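Local coordinates for substrate binding periplasmic protein (Ralstonia solanacearum, PDB 3LOP) that binds leucine in the cleft between two lobes of a periplasmic binding fold and probably serves as the soluble receptor of a transport system, at residues M254-P257 against G258-V261; E162-L165 against K166-L170; I58-T61 against V62-V65. All blocks are in the same frame, centred on the assembly; numbering follows the deposited sequence.

Contact 1: M254-P257 against G258-V261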
loop_
_atom_site.group_PDB
_atom_site.type_symbol
_atom_site.label_atom_id
_atom_site.label_comp_id
_atom_site.label_asym_id
_atom_site.label_seq_id
_atom_site.Cartn_x
_atom_site.Cartn_y
_atom_site.Cartn_z
HETATM N N MSE A 254 7.031 -3.086 -4.461
HETATM C CA MSE A 254 6.276 -3.349 -5.681
HETATM C C MSE A 254 7.168 -3.050 -6.880
HETATM O O MSE A 254 8.185 -2.366 -6.746
HETATM C CB MSE A 254 5.056 -2.427 -5.762
HETATM C CG MSE A 254 3.855 -2.839 -4.932
HETATM SE SE MSE A 254 2.958 -4.365 -5.692
HETATM C CE MSE A 254 2.728 -5.397 -4.079
ATOM N N PRO A 255 6.812 -3.572 -8.065
ATOM C CA PRO A 255 7.624 -3.297 -9.254
ATOM C C PRO A 255 7.683 -1.773 -9.405
ATOM O O PRO A 255 6.677 -1.084 -9.223
ATOM C CB PRO A 255 6.826 -3.966 -10.367
ATOM C CG PRO A 255 6.248 -5.165 -9.674
ATOM C CD PRO A 255 5.784 -4.590 -8.350
ATOM N N ASN A 256 8.860 -1.255 -9.734
ATOM C CA ASN A 256 9.069 0.183 -9.870
ATOM C C ASN A 256 8.563 0.760 -11.189
ATOM O O ASN A 256 9.056 0.404 -12.253
ATOM C CB ASN A 256 10.567 0.470 -9.709
ATOM C CG ASN A 256 10.907 1.945 -9.806
ATOM O OD1 ASN A 256 10.032 2.804 -9.869
ATOM N ND2 ASN A 256 12.203 2.242 -9.812
ATOM N N PRO A 257 7.561 1.656 -11.132
ATOM C CA PRO A 257 7.012 2.271 -12.346
ATOM C C PRO A 257 8.112 2.918 -13.191
ATOM O O PRO A 257 7.989 3.024 -14.412
ATOM C CB PRO A 257 6.037 3.308 -11.797
ATOM C CG PRO A 257 5.564 2.684 -10.538
ATOM C CD PRO A 257 6.831 2.122 -9.938
ATOM N N GLY A 258 9.183 3.347 -12.526
ATOM C CA GLY A 258 10.295 3.981 -13.212
ATOM C C GLY A 258 11.073 3.052 -14.126
ATOM O O GLY A 258 11.732 3.505 -15.061
ATOM N N LYS A 259 11.013 1.752 -13.848
ATOM C CA LYS A 259 11.705 0.759 -14.673
ATOM C C LYS A 259 10.726 0.286 -15.737
ATOM O O LYS A 259 10.067 -0.740 -15.571
ATOM C CB LYS A 259 12.151 -0.435 -13.828
ATOM C CG LYS A 259 13.185 -0.116 -12.768
ATOM C CD LYS A 259 13.714 -1.396 -12.138
ATOM C CE LYS A 259 14.642 -1.100 -10.973
ATOM N NZ LYS A 259 13.932 -0.361 -9.896
ATOM N N SER A 260 10.642 1.032 -16.832
ATOM C CA SER A 260 9.711 0.711 -17.906
ATOM C C SER A 260 9.863 -0.691 -18.489
ATOM O O SER A 260 8.892 -1.250 -18.994
ATOM C CB SER A 260 9.820 1.748 -19.028
ATOM O OG SER A 260 11.098 1.722 -19.632
ATOM N N VAL A 261 11.061 -1.266 -18.416
ATOM C CA VAL A 261 11.264 -2.603 -18.969
ATOM C C VAL A 261 10.797 -3.739 -18.067
ATOM O O VAL A 261 10.734 -4.886 -18.502
ATOM C CB VAL A 261 12.746 -2.866 -19.348
ATOM C CG1 VAL A 261 13.207 -1.854 -20.386
ATOM C CG2 VAL A 261 13.623 -2.824 -18.111
#
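Asn256 meets Gly258 and Lys259 in a tight reversal of the chain that combines an Asx turn with a type I beta turn. The side-chain carbonyl OD1 accepts the amide N of Gly258 at 2.8 Å, closing the Asx turn, while the main-chain O of Asn256 takes the amide N of Lys259 at 2.9 Å and closes the beta turn. Neither donor lies in the plane of its carbonyl: Gly258 N stands well above the side-chain amide, 67° out of its plane. Asparagine suits this place because one residue offers two acceptors to two successive N-H groups. Its CG sits anti to the backbone N (chi1 -179°), which carries OD1 forward over the turn. Pro257 has no N-H, and none is called for at this position; its ring holds phi near -54°, as the second residue of a type I turn requires. Gly258 has no CB to crowd Asn256 OD1, and its O accepts a weak bond from Ser260 N. Lys259 crosses the asparagine side chain at about a right angle; its methylene CG lies 3.9 Å from Asn256 ND2, and the chain bends at its far end to bring NZ alongside the amide, close to its plane. There two donors, Asn256 ND2 and Lys259 NZ, stand 3.1 Å apart without a hydrogen bond between them. Around the turn, Phe284 of helix 284-303 packs on Asn256 and Pro257, and Pro255 rests on Val287. The loop thus links strand 249-252 to helix 263-275 along the flank of helix 284-303. The asparagine amide is held from further out as well, for ND2 donates to Val354 O, and this fixes which end of the group faces Gly258 N.

Contact 2: E162-L165 against K166-L170; sequences ERTL and KAHAL
Lys166 N reaches back one helical turn to Glu162 O, a routine bond of 2.9 Å, while the aliphatic start of its side chain passes close to the same carbonyl and its amino end leads off from the helix. The N-H of Ala167 is divided between two acceptors, Arg163 O at 3.3 Å and Thr164 O at 3.2 Å, both weak. Its methyl CB also lies against Thr164 O. His168 is bound twice. Its backbone N donates to Leu165 O at 2.8 Å, and with CG placed anti to the carbonyl carbon (chi1 -61°) the ring turns back along the helix so that ND1 donates to Thr164 O at 3.1 Å. That carbonyl meets the ring at its edge, 26° out of the ring plane. Histidine here adds a side-chain donor to Thr164 O, whose backbone donor, Ala167 N, is only weakly bonded, His168 N having gone to Leu165 O. Ala169 then reverses the chain with a positive phi of 57°, a region that glycine enters most easily but that an unbranched alanine can still adopt, as the C-prime residue of a Schellman motif ending helix 152-166; its N donates to Lys166 O. Leu170 N supplies the motif's wider-spanning bond, five residues back to Leu165 O at 2.9 Å, arriving at the opposite face of the carbonyl from His168 N, and the two grip one oxygen from above and below. The hydrophobic contact common to Schellman ends follows: Leu170 CB packs 4.0 Å from Leu165 CB, and Leu165 CD2 comes near Leu170 CD1. Leu165 also packs on Ile133 and Ile172. A water donates to both Leu170 O and Glu162 O, bridging the departing chain to the last full turn of the helix.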
loop_
_atom_site.group_PDB
_atom_site.type_symbol
_atom_site.label_atom_id
_atom_site.label_comp_id
_atom_site.label_asym_id
_atom_site.label_seq_id
_atom_site.Cartn_x
_atom_site.Cartn_y
_atom_site.Cartn_z
ATOM N N GLU A 162 11.240 2.184 16.922
ATOM C CA GLU A 162 11.831 2.016 18.247
ATOM C C GLU A 162 12.501 0.652 18.370
ATOM O O GLU A 162 13.580 0.533 18.950
ATOM C CB GLU A 162 10.766 2.156 19.340
ATOM C CG GLU A 162 10.115 3.525 19.404
ATOM C CD GLU A 162 9.159 3.667 20.574
ATOM O OE1 GLU A 162 8.315 2.766 20.769
ATOM O OE2 GLU A 162 9.248 4.684 21.296
ATOM N N ARG A 163 11.857 -0.371 17.819
ATOM C CA ARG A 163 12.393 -1.727 17.878
ATOM C C ARG A 163 13.723 -1.831 17.141
ATOM O O ARG A 163 14.694 -2.379 17.667
ATOM C CB ARG A 163 11.389 -2.715 17.278
ATOM C CG ARG A 163 11.835 -4.171 17.337
ATOM C CD ARG A 163 10.751 -5.085 16.793
ATOM N NE ARG A 163 9.496 -4.907 17.517
ATOM C CZ ARG A 163 8.344 -5.474 17.174
ATOM N NH1 ARG A 163 8.279 -6.264 16.112
ATOM N NH2 ARG A 163 7.252 -5.245 17.893
ATOM N N THR A 164 13.767 -1.302 15.924
ATOM C CA THR A 164 14.984 -1.347 15.128
ATOM C C THR A 164 16.098 -0.548 15.798
ATOM O O THR A 164 17.234 -1.007 15.884
ATOM C CB THR A 164 14.737 -0.793 13.709
ATOM O OG1 THR A 164 13.677 -1.532 13.088
ATOM C CG2 THR A 164 15.999 -0.925 12.855
ATOM N N LEU A 165 15.773 0.641 16.291
ATOM C CA LEU A 165 16.785 1.467 16.939
ATOM C C LEU A 165 17.313 0.829 18.219
ATOM O O LEU A 165 18.502 0.939 18.527
ATOM C CB LEU A 165 16.230 2.863 17.231
ATOM C CG LEU A 165 16.021 3.751 15.999
ATOM C CD1 LEU A 165 15.438 5.097 16.426
ATOM C CD2 LEU A 165 17.352 3.947 15.276
ATOM N N LYS A 166 16.437 0.154 18.957
ATOM C CA LYS A 166 16.840 -0.499 20.200
ATOM C C LYS A 166 17.910 -1.551 19.921
ATOM O O LYS A 166 18.810 -1.768 20.737
ATOM C CB LYS A 166 15.632 -1.157 20.874
ATOM C CG LYS A 166 15.953 -1.803 22.219
ATOM C CD LYS A 166 14.719 -2.451 22.825
ATOM C CE LYS A 166 15.039 -3.122 24.153
ATOM N NZ LYS A 166 15.540 -2.149 25.161
ATOM N N ALA A 167 17.807 -2.199 18.765
ATOM C CA ALA A 167 18.765 -3.226 18.368
ATOM C C ALA A 167 20.153 -2.620 18.182
ATOM O O ALA A 167 21.153 -3.337 18.120
ATOM C CB ALA A 167 18.310 -3.895 17.076
ATOM N N HIS A 168 20.207 -1.296 18.086
ATOM C CA HIS A 168 21.473 -0.597 17.911
ATOM C C HIS A 168 21.750 0.358 19.065
ATOM O O HIS A 168 22.526 1.306 18.930
ATOM C CB HIS A 168 21.473 0.162 16.582
ATOM C CG HIS A 168 21.324 -0.729 15.388
ATOM N ND1 HIS A 168 20.122 -0.924 14.747
ATOM C CD2 HIS A 168 22.223 -1.511 14.748
ATOM C CE1 HIS A 168 20.286 -1.789 13.761
ATOM N NE2 HIS A 168 21.552 -2.161 13.740
ATOM N N ALA A 169 21.110 0.093 20.202
ATOM C CA ALA A 169 21.278 0.902 21.404
ATOM C C ALA A 169 20.942 2.372 21.172
ATOM O O ALA A 169 21.585 3.264 21.729
ATOM C CB ALA A 169 22.707 0.766 21.927
ATOM N N LEU A 170 19.931 2.616 20.347
ATOM C CA LEU A 170 19.493 3.975 20.042
ATOM C C LEU A 170 18.000 4.112 20.322
ATOM O O LEU A 170 17.306 3.122 20.535
ATOM C CB LEU A 170 19.767 4.307 18.570
ATOM C CG LEU A 170 21.228 4.383 18.120
ATOM C CD1 LEU A 170 21.291 4.431 16.601
ATOM C CD2 LEU A 170 21.897 5.610 18.727
HETATM O O HOH W 1 14.519 2.520 20.672
#

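Contact 3: I58-T61 against V62-V65; sequences IEQT and VRNV
Gln60 and Arg63 meet through their polar ends, and Gln60 also holds Asn64, so one amide joins the residues three and four places further along the helix. With CG anti to the backbone N and a bend at chi2 (58°), the glutamine folds back over its own helix instead of running out from it. Its OE1 accepts Arg63 NH2 at 2.7 Å, with the amide and guanidinium planes nearly perpendicular at 81°; the donor stands above the carbonyl plane. The other end of the amide is used too: NE2 donates to Asn64 OD1 at 2.9 Å, in a bond that is nearly straight, with the acceptor in the plane of the glutamine amide. The amide of Gln60 can thus accept from the arginine and donate to the asparagine. One water accepts from Gln60 NE2 and, weakly, from Arg63 NE. These side chains decorate the first turns of helix 58-71, the crossover helix between parallel strands 47-53 and 74-78, which flank strand 6-12 in the sheet, and beneath them Arg63 N bonds Glu59 O at 3.0 Å and Asn64 N bonds Gln60 O at 2.8 Å. Bent at chi3, the arginine lays its guanidinium over the helix backbone: Glu59 O lies 3.5 Å above one face, toward the rim. At the edge stands Glu59 OE1, whose salt bridge to Arg63 NH1 is long at 3.8 Å. Asn64 is placed from behind, its ND2 donating to Asp53 O and Ser11 OG. Thr61 turns to the interior, where its hydroxyl is hydrogen-bonded with Asn85 OD1 and its side chain packs on Leu89. Its methyl lies on the same side as Val65, whose CG2 approaches Thr61 O at 3.3 Å.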
loop_
_atom_site.group_PDB
_atom_site.type_symbol
_atom_site.label_atom_id
_atom_site.label_comp_id
_atom_site.label_asym_id
_atom_site.label_seq_id
_atom_site.Cartn_x
_atom_site.Cartn_y
_atom_site.Cartn_z
ATOM N N ILE A 58 -13.427 4.436 9.232
ATOM C CA ILE A 58 -13.433 3.064 9.727
ATOM C C ILE A 58 -14.803 2.386 9.726
ATOM O O ILE A 58 -14.945 1.264 9.227
ATOM C CB ILE A 58 -12.830 3.008 11.144
ATOM C CG1 ILE A 58 -11.416 3.595 11.115
ATOM C CG2 ILE A 58 -12.780 1.566 11.641
ATOM C CD1 ILE A 58 -10.821 3.830 12.482
ATOM N N GLU A 59 -15.808 3.057 10.279
ATOM C CA GLU A 59 -17.149 2.486 10.328
ATOM C C GLU A 59 -17.751 2.298 8.942
ATOM O O GLU A 59 -18.528 1.366 8.721
ATOM C CB GLU A 59 -18.082 3.365 11.166
ATOM C CG GLU A 59 -17.740 3.425 12.646
ATOM C CD GLU A 59 -18.806 4.141 13.457
ATOM O OE1 GLU A 59 -19.962 3.664 13.470
ATOM O OE2 GLU A 59 -18.493 5.179 14.080
ATOM N N GLN A 60 -17.400 3.179 8.009
ATOM C CA GLN A 60 -17.936 3.080 6.656
ATOM C C GLN A 60 -17.293 1.925 5.894
ATOM O O GLN A 60 -17.931 1.317 5.041
ATOM C CB GLN A 60 -17.738 4.392 5.895
ATOM C CG GLN A 60 -18.605 4.496 4.646
ATOM C CD GLN A 60 -20.092 4.367 4.953
ATOM O OE1 GLN A 60 -20.644 5.137 5.740
ATOM N NE2 GLN A 60 -20.745 3.388 4.334
ATOM N N THR A 61 -16.035 1.615 6.199
ATOM C CA THR A 61 -15.376 0.493 5.536
ATOM C C THR A 61 -16.136 -0.766 5.952
ATOM O O THR A 61 -16.461 -1.621 5.124
ATOM C CB THR A 61 -13.897 0.352 5.971
ATOM O OG1 THR A 61 -13.167 1.527 5.594
ATOM C CG2 THR A 61 -13.260 -0.871 5.309
ATOM N N VAL A 62 -16.420 -0.861 7.248
ATOM C CA VAL A 62 -17.152 -2.000 7.791
ATOM C C VAL A 62 -18.521 -2.128 7.128
ATOM O O VAL A 62 -18.885 -3.203 6.654
ATOM C CB VAL A 62 -17.335 -1.866 9.321
ATOM C CG1 VAL A 62 -18.323 -2.903 9.828
ATOM C CG2 VAL A 62 -15.992 -2.040 10.020
ATOM N N ARG A 63 -19.276 -1.035 7.083
ATOM C CA ARG A 63 -20.598 -1.077 6.471
ATOM C C ARG A 63 -20.529 -1.425 4.987
ATOM O O ARG A 63 -21.310 -2.243 4.498
ATOM C CB ARG A 63 -21.332 0.258 6.662
ATOM C CG ARG A 63 -21.802 0.505 8.093
ATOM C CD ARG A 63 -22.847 1.615 8.156
ATOM N NE ARG A 63 -22.292 2.934 7.874
ATOM C CZ ARG A 63 -21.544 3.630 8.725
ATOM N NH1 ARG A 63 -21.261 3.136 9.922
ATOM N NH2 ARG A 63 -21.078 4.824 8.378
ATOM N N ASN A 64 -19.591 -0.808 4.273
ATOM C CA ASN A 64 -19.436 -1.069 2.847
ATOM C C ASN A 64 -19.188 -2.541 2.552
ATOM O O ASN A 64 -19.867 -3.139 1.718
ATOM C CB ASN A 64 -18.271 -0.261 2.273
ATOM C CG ASN A 64 -18.625 1.186 2.014
ATOM O OD1 ASN A 64 -19.752 1.625 2.254
ATOM N ND2 ASN A 64 -17.657 1.935 1.513
ATOM N N VAL A 65 -18.212 -3.128 3.237
ATOM C CA VAL A 65 -17.888 -4.525 2.996
ATOM C C VAL A 65 -19.045 -5.460 3.324
ATOM O O VAL A 65 -19.355 -6.357 2.548
ATOM C CB VAL A 65 -16.626 -4.946 3.776
ATOM C CG1 VAL A 65 -16.362 -6.440 3.581
ATOM C CG2 VAL A 65 -15.428 -4.142 3.271
HETATM O O HOH W 2 -23.590 2.987 4.794
#

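Contacts 2 and 3 are both partly buried and belong to different lobes: helix 152-166 leads into the four-stranded parallel sheet, while helix 58-71 serves the five-stranded one, and their centres lie about 36 Å apart. Contact 1 is a surface loop, about 32 and 33 Å from them between centres, and on the opposite side of the chain's centre from contact 3. The chemistry follows the position. The turn 254-261 has no helix and relies on one asparagine's two carbonyls; 162-170 stops a helix with backbone bonds, a histidine side-chain bond and a leucine pair; 58-65, within a helix, puts Glu59, Gln60 and Arg63 toward the surface, with Asn64, threonine and valines buried.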